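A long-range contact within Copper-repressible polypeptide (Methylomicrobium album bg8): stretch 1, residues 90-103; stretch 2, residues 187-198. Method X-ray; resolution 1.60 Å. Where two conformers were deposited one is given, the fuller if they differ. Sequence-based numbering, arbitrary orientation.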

# COMPACT_ATOMS: atom_id res chain seq x y z
N LEU A 90 2.72 -14.84 4.31
CA LEU A 90 2.52 -13.38 4.07
C LEU A 90 1.90 -13.12 2.70
O LEU A 90 2.33 -13.71 1.72
CB LEU A 90 3.85 -12.64 4.15
CG LEU A 90 3.71 -11.11 4.32
CD1 LEU A 90 3.09 -10.72 5.65
CD2 LEU A 90 5.11 -10.51 4.14
N HIS A 91 0.93 -12.20 2.65
CA HIS A 91 0.26 -11.84 1.35
C HIS A 91 0.41 -10.38 1.13
O HIS A 91 -0.30 -9.59 1.75
CB HIS A 91 -1.19 -12.33 1.33
CG HIS A 91 -1.27 -13.81 1.51
ND1 HIS A 91 -0.88 -14.66 0.52
CD2 HIS A 91 -1.66 -14.59 2.55
CE1 HIS A 91 -1.01 -15.91 0.93
NE2 HIS A 91 -1.44 -15.91 2.17
N PRO A 92 1.34 -10.00 0.27
CA PRO A 92 1.55 -8.57 0.05
C PRO A 92 0.36 -7.91 -0.63
O PRO A 92 -0.37 -8.58 -1.38
CB PRO A 92 2.76 -8.52 -0.86
CG PRO A 92 3.48 -9.80 -0.64
CD PRO A 92 2.40 -10.80 -0.35
N SER A 93 0.25 -6.61 -0.45
CA SER A 93 -0.80 -5.81 -0.99
C SER A 93 -0.35 -4.39 -1.27
O SER A 93 0.64 -3.94 -0.74
CB SER A 93 -1.90 -5.82 0.02
OG SER A 93 -1.61 -5.16 1.25
N ILE A 94 -1.12 -3.65 -2.08
CA ILE A 94 -0.78 -2.33 -2.47
C ILE A 94 -2.01 -1.54 -2.89
O ILE A 94 -2.98 -2.09 -3.39
CB ILE A 94 0.23 -2.30 -3.63
CG1 ILE A 94 0.71 -0.93 -4.07
CG2 ILE A 94 -0.34 -2.99 -4.85
CD1 ILE A 94 1.87 -1.03 -5.04
N THR A 95 -1.97 -0.23 -2.54
CA THR A 95 -2.93 0.77 -3.05
C THR A 95 -2.11 1.86 -3.70
O THR A 95 -1.14 2.33 -3.11
CB THR A 95 -3.89 1.30 -1.95
OG1 THR A 95 -4.62 0.21 -1.37
CG2 THR A 95 -4.82 2.38 -2.47
N VAL A 96 -2.54 2.28 -4.91
CA VAL A 96 -1.93 3.40 -5.62
C VAL A 96 -2.92 4.56 -5.78
O VAL A 96 -4.06 4.36 -6.20
CB VAL A 96 -1.50 2.98 -7.03
CG1 VAL A 96 -0.85 4.14 -7.76
CG2 VAL A 96 -0.60 1.78 -6.99
N TRP A 97 -2.48 5.77 -5.37
CA TRP A 97 -3.14 7.00 -5.68
C TRP A 97 -2.29 7.95 -6.51
O TRP A 97 -1.07 7.89 -6.45
CB TRP A 97 -3.50 7.75 -4.36
CG TRP A 97 -4.43 7.08 -3.38
CD1 TRP A 97 -5.79 7.23 -3.29
CD2 TRP A 97 -4.05 6.20 -2.29
NE1 TRP A 97 -6.28 6.51 -2.22
CE2 TRP A 97 -5.24 5.85 -1.60
CE3 TRP A 97 -2.82 5.70 -1.79
CZ2 TRP A 97 -5.24 5.10 -0.44
CZ3 TRP A 97 -2.84 4.92 -0.68
CH2 TRP A 97 -4.03 4.61 -0.02
N TYR A 98 -2.94 8.85 -7.22
CA TYR A 98 -2.31 10.01 -7.81
C TYR A 98 -2.41 11.20 -6.83
O TYR A 98 -3.52 11.53 -6.36
CB TYR A 98 -3.06 10.39 -9.08
CG TYR A 98 -2.57 11.69 -9.68
CD1 TYR A 98 -1.24 11.82 -10.05
CD2 TYR A 98 -3.44 12.73 -9.94
CE1 TYR A 98 -0.75 13.00 -10.64
CE2 TYR A 98 -2.96 13.92 -10.52
CZ TYR A 98 -1.65 14.04 -10.87
OH TYR A 98 -1.14 15.22 -11.51
N ARG A 99 -1.25 11.77 -6.52
CA ARG A 99 -1.17 12.84 -5.57
C ARG A 99 -1.24 14.13 -6.36
O ARG A 99 -0.21 14.68 -6.87
CB ARG A 99 0.13 12.72 -4.79
CG ARG A 99 0.34 13.68 -3.67
CD ARG A 99 -0.69 13.64 -2.57
NE ARG A 99 -0.31 14.75 -1.72
CZ ARG A 99 0.66 14.71 -0.79
NH1 ARG A 99 1.29 13.60 -0.45
NH2 ARG A 99 1.04 15.84 -0.21
N ALA A 100 -2.45 14.62 -6.54
CA ALA A 100 -2.73 15.72 -7.48
C ALA A 100 -2.30 17.08 -6.95
O ALA A 100 -2.43 17.37 -5.76
CB ALA A 100 -4.19 15.75 -7.82
N GLY A 101 -1.75 17.89 -7.84
CA GLY A 101 -1.39 19.26 -7.53
C GLY A 101 -0.16 19.35 -6.65
O GLY A 101 0.12 20.41 -6.06
N ALA A 102 0.60 18.27 -6.53
CA ALA A 102 1.69 18.29 -5.59
C ALA A 102 2.62 19.38 -6.10
O ALA A 102 2.78 19.51 -7.29
CB ALA A 102 2.39 16.95 -5.58
N LYS A 103 3.16 20.20 -5.20
CA LYS A 103 4.07 21.28 -5.58
C LYS A 103 5.47 20.89 -5.12
O LYS A 103 6.09 20.01 -5.72
CB LYS A 103 3.59 22.63 -5.01
CG LYS A 103 2.16 23.03 -5.39
CD LYS A 103 2.07 23.91 -6.63
CE LYS A 103 2.58 23.18 -7.85
NZ LYS A 103 2.48 23.95 -9.12
N PRO A 187 -3.08 8.67 -15.38
CA PRO A 187 -4.02 9.51 -16.13
C PRO A 187 -3.47 10.91 -16.30
O PRO A 187 -3.93 11.60 -17.18
CB PRO A 187 -5.28 9.50 -15.26
CG PRO A 187 -4.82 9.14 -13.92
CD PRO A 187 -3.72 8.13 -14.18
N GLU A 188 -2.52 11.27 -15.45
CA GLU A 188 -1.95 12.62 -15.41
C GLU A 188 -0.47 12.56 -15.16
O GLU A 188 0.03 11.65 -14.51
CB GLU A 188 -2.62 13.39 -14.29
CG GLU A 188 -4.02 13.80 -14.71
CD GLU A 188 -4.77 14.44 -13.59
OE1 GLU A 188 -4.36 15.56 -13.24
OE2 GLU A 188 -5.73 13.82 -13.06
N ASN A 189 0.30 13.48 -15.71
CA ASN A 189 1.68 13.55 -15.25
C ASN A 189 1.76 13.91 -13.79
O ASN A 189 0.99 14.78 -13.31
CB ASN A 189 2.48 14.63 -15.97
CG ASN A 189 2.61 14.43 -17.46
OD1 ASN A 189 2.86 13.35 -17.95
ND2 ASN A 189 2.54 15.52 -18.18
N GLY A 190 2.70 13.34 -13.09
CA GLY A 190 3.03 13.76 -11.76
C GLY A 190 3.32 12.63 -10.79
O GLY A 190 3.67 11.53 -11.21
N TRP A 191 3.12 12.90 -9.49
CA TRP A 191 3.51 12.00 -8.43
C TRP A 191 2.43 10.99 -8.03
O TRP A 191 1.28 11.34 -7.83
CB TRP A 191 3.84 12.78 -7.15
CG TRP A 191 5.16 13.44 -7.29
CD1 TRP A 191 5.40 14.76 -7.60
CD2 TRP A 191 6.39 12.82 -7.13
NE1 TRP A 191 6.76 14.98 -7.66
CE2 TRP A 191 7.39 13.81 -7.36
CE3 TRP A 191 6.78 11.53 -6.82
CZ2 TRP A 191 8.76 13.51 -7.27
CZ3 TRP A 191 8.18 11.24 -6.71
CH2 TRP A 191 9.12 12.23 -6.96
N TYR A 192 2.84 9.74 -8.04
CA TYR A 192 2.02 8.62 -7.62
C TYR A 192 2.50 8.16 -6.29
O TYR A 192 3.68 7.94 -6.10
CB TYR A 192 1.96 7.51 -8.73
CG TYR A 192 1.17 8.03 -9.89
CD1 TYR A 192 1.72 8.95 -10.80
CD2 TYR A 192 -0.20 7.69 -10.04
CE1 TYR A 192 0.98 9.47 -11.83
CE2 TYR A 192 -0.91 8.19 -11.09
CZ TYR A 192 -0.34 9.13 -11.95
OH TYR A 192 -1.10 9.72 -12.96
N GLN A 193 1.55 8.06 -5.34
CA GLN A 193 1.81 7.79 -3.94
C GLN A 193 1.14 6.47 -3.69
O GLN A 193 -0.07 6.33 -3.89
CB GLN A 193 1.22 8.88 -3.00
CG GLN A 193 1.35 8.62 -1.53
CD GLN A 193 0.98 9.85 -0.69
OE1 GLN A 193 0.81 10.93 -1.27
NE2 GLN A 193 0.89 9.69 0.58
N PHE A 194 1.93 5.51 -3.23
CA PHE A 194 1.40 4.18 -3.00
C PHE A 194 1.78 3.62 -1.65
O PHE A 194 2.84 3.95 -1.09
CB PHE A 194 1.72 3.21 -4.13
CG PHE A 194 3.19 2.93 -4.35
CD1 PHE A 194 3.95 3.69 -5.26
CD2 PHE A 194 3.78 1.85 -3.74
CE1 PHE A 194 5.31 3.40 -5.51
CE2 PHE A 194 5.15 1.56 -3.99
CZ PHE A 194 5.90 2.32 -4.89
N VAL A 195 0.90 2.79 -1.09
CA VAL A 195 1.17 2.11 0.16
C VAL A 195 1.28 0.63 -0.09
O VAL A 195 0.47 0.05 -0.83
CB VAL A 195 0.13 2.44 1.24
CG1 VAL A 195 -1.29 2.00 0.81
CG2 VAL A 195 0.53 1.91 2.62
N VAL A 196 2.31 0.02 0.53
CA VAL A 196 2.52 -1.43 0.49
C VAL A 196 2.23 -1.94 1.87
O VAL A 196 2.64 -1.33 2.89
CB VAL A 196 3.95 -1.75 -0.02
CG1 VAL A 196 4.33 -3.21 0.15
CG2 VAL A 196 4.20 -1.17 -1.38
N GLY A 197 1.54 -3.06 1.95
CA GLY A 197 1.33 -3.72 3.22
C GLY A 197 1.04 -5.19 3.00
O GLY A 197 1.58 -5.78 2.02
N ALA A 198 0.35 -5.77 3.95
CA ALA A 198 -0.02 -7.14 3.83
C ALA A 198 -1.35 -7.37 4.48
O ALA A 198 -1.88 -6.54 5.20
CB ALA A 198 1.10 -8.01 4.45
O HOH W 1 -2.17 16.75 -14.23
O HOH W 2 1.62 15.24 -8.83

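Antiparallel strands show how a regular backbone ladder sorts side chains into two distinct sets, and the pairing of residues 92-99 with 190-198 is a clear example. The ladder comes first. Where the backbones present N and O to each other they bond in reciprocal pairs: Thr95 N to Val195 O at 3.0 Å is answered by Val195 N to Thr95 O at 2.9 Å, and Ser93 with Gly197 and Trp97 with Gln193 repeat the pattern. Between these rungs the strands draw closer, and CA-H...O contacts fill in, as from Ile94 CA to Val195 O (3.1 Å). Near the end of the ladder, Arg99 N still reaches Trp191 O at 2.9 Å, but a water takes over the return link, donating to Arg99 O and accepting from Trp191 N.

Apolar packing follows the alternation. Ile94, Val96, Phe194 and Val196 share one face, with Ile94 CD1 3.7 Å from Phe194 CD2; Tyr98 joins them, its CD1 lying over the Tyr192 ring, 3.4 Å from Tyr192 CZ. On the other face, Trp97 CZ3 meets Val195 CG1 at 3.6 Å, edge-on to the indole.

Polar side chains add a link across the strands: Arg99 NH1 donates to Gln193 OE1 (2.8 Å), a diagonal bond near the guanidinium plane.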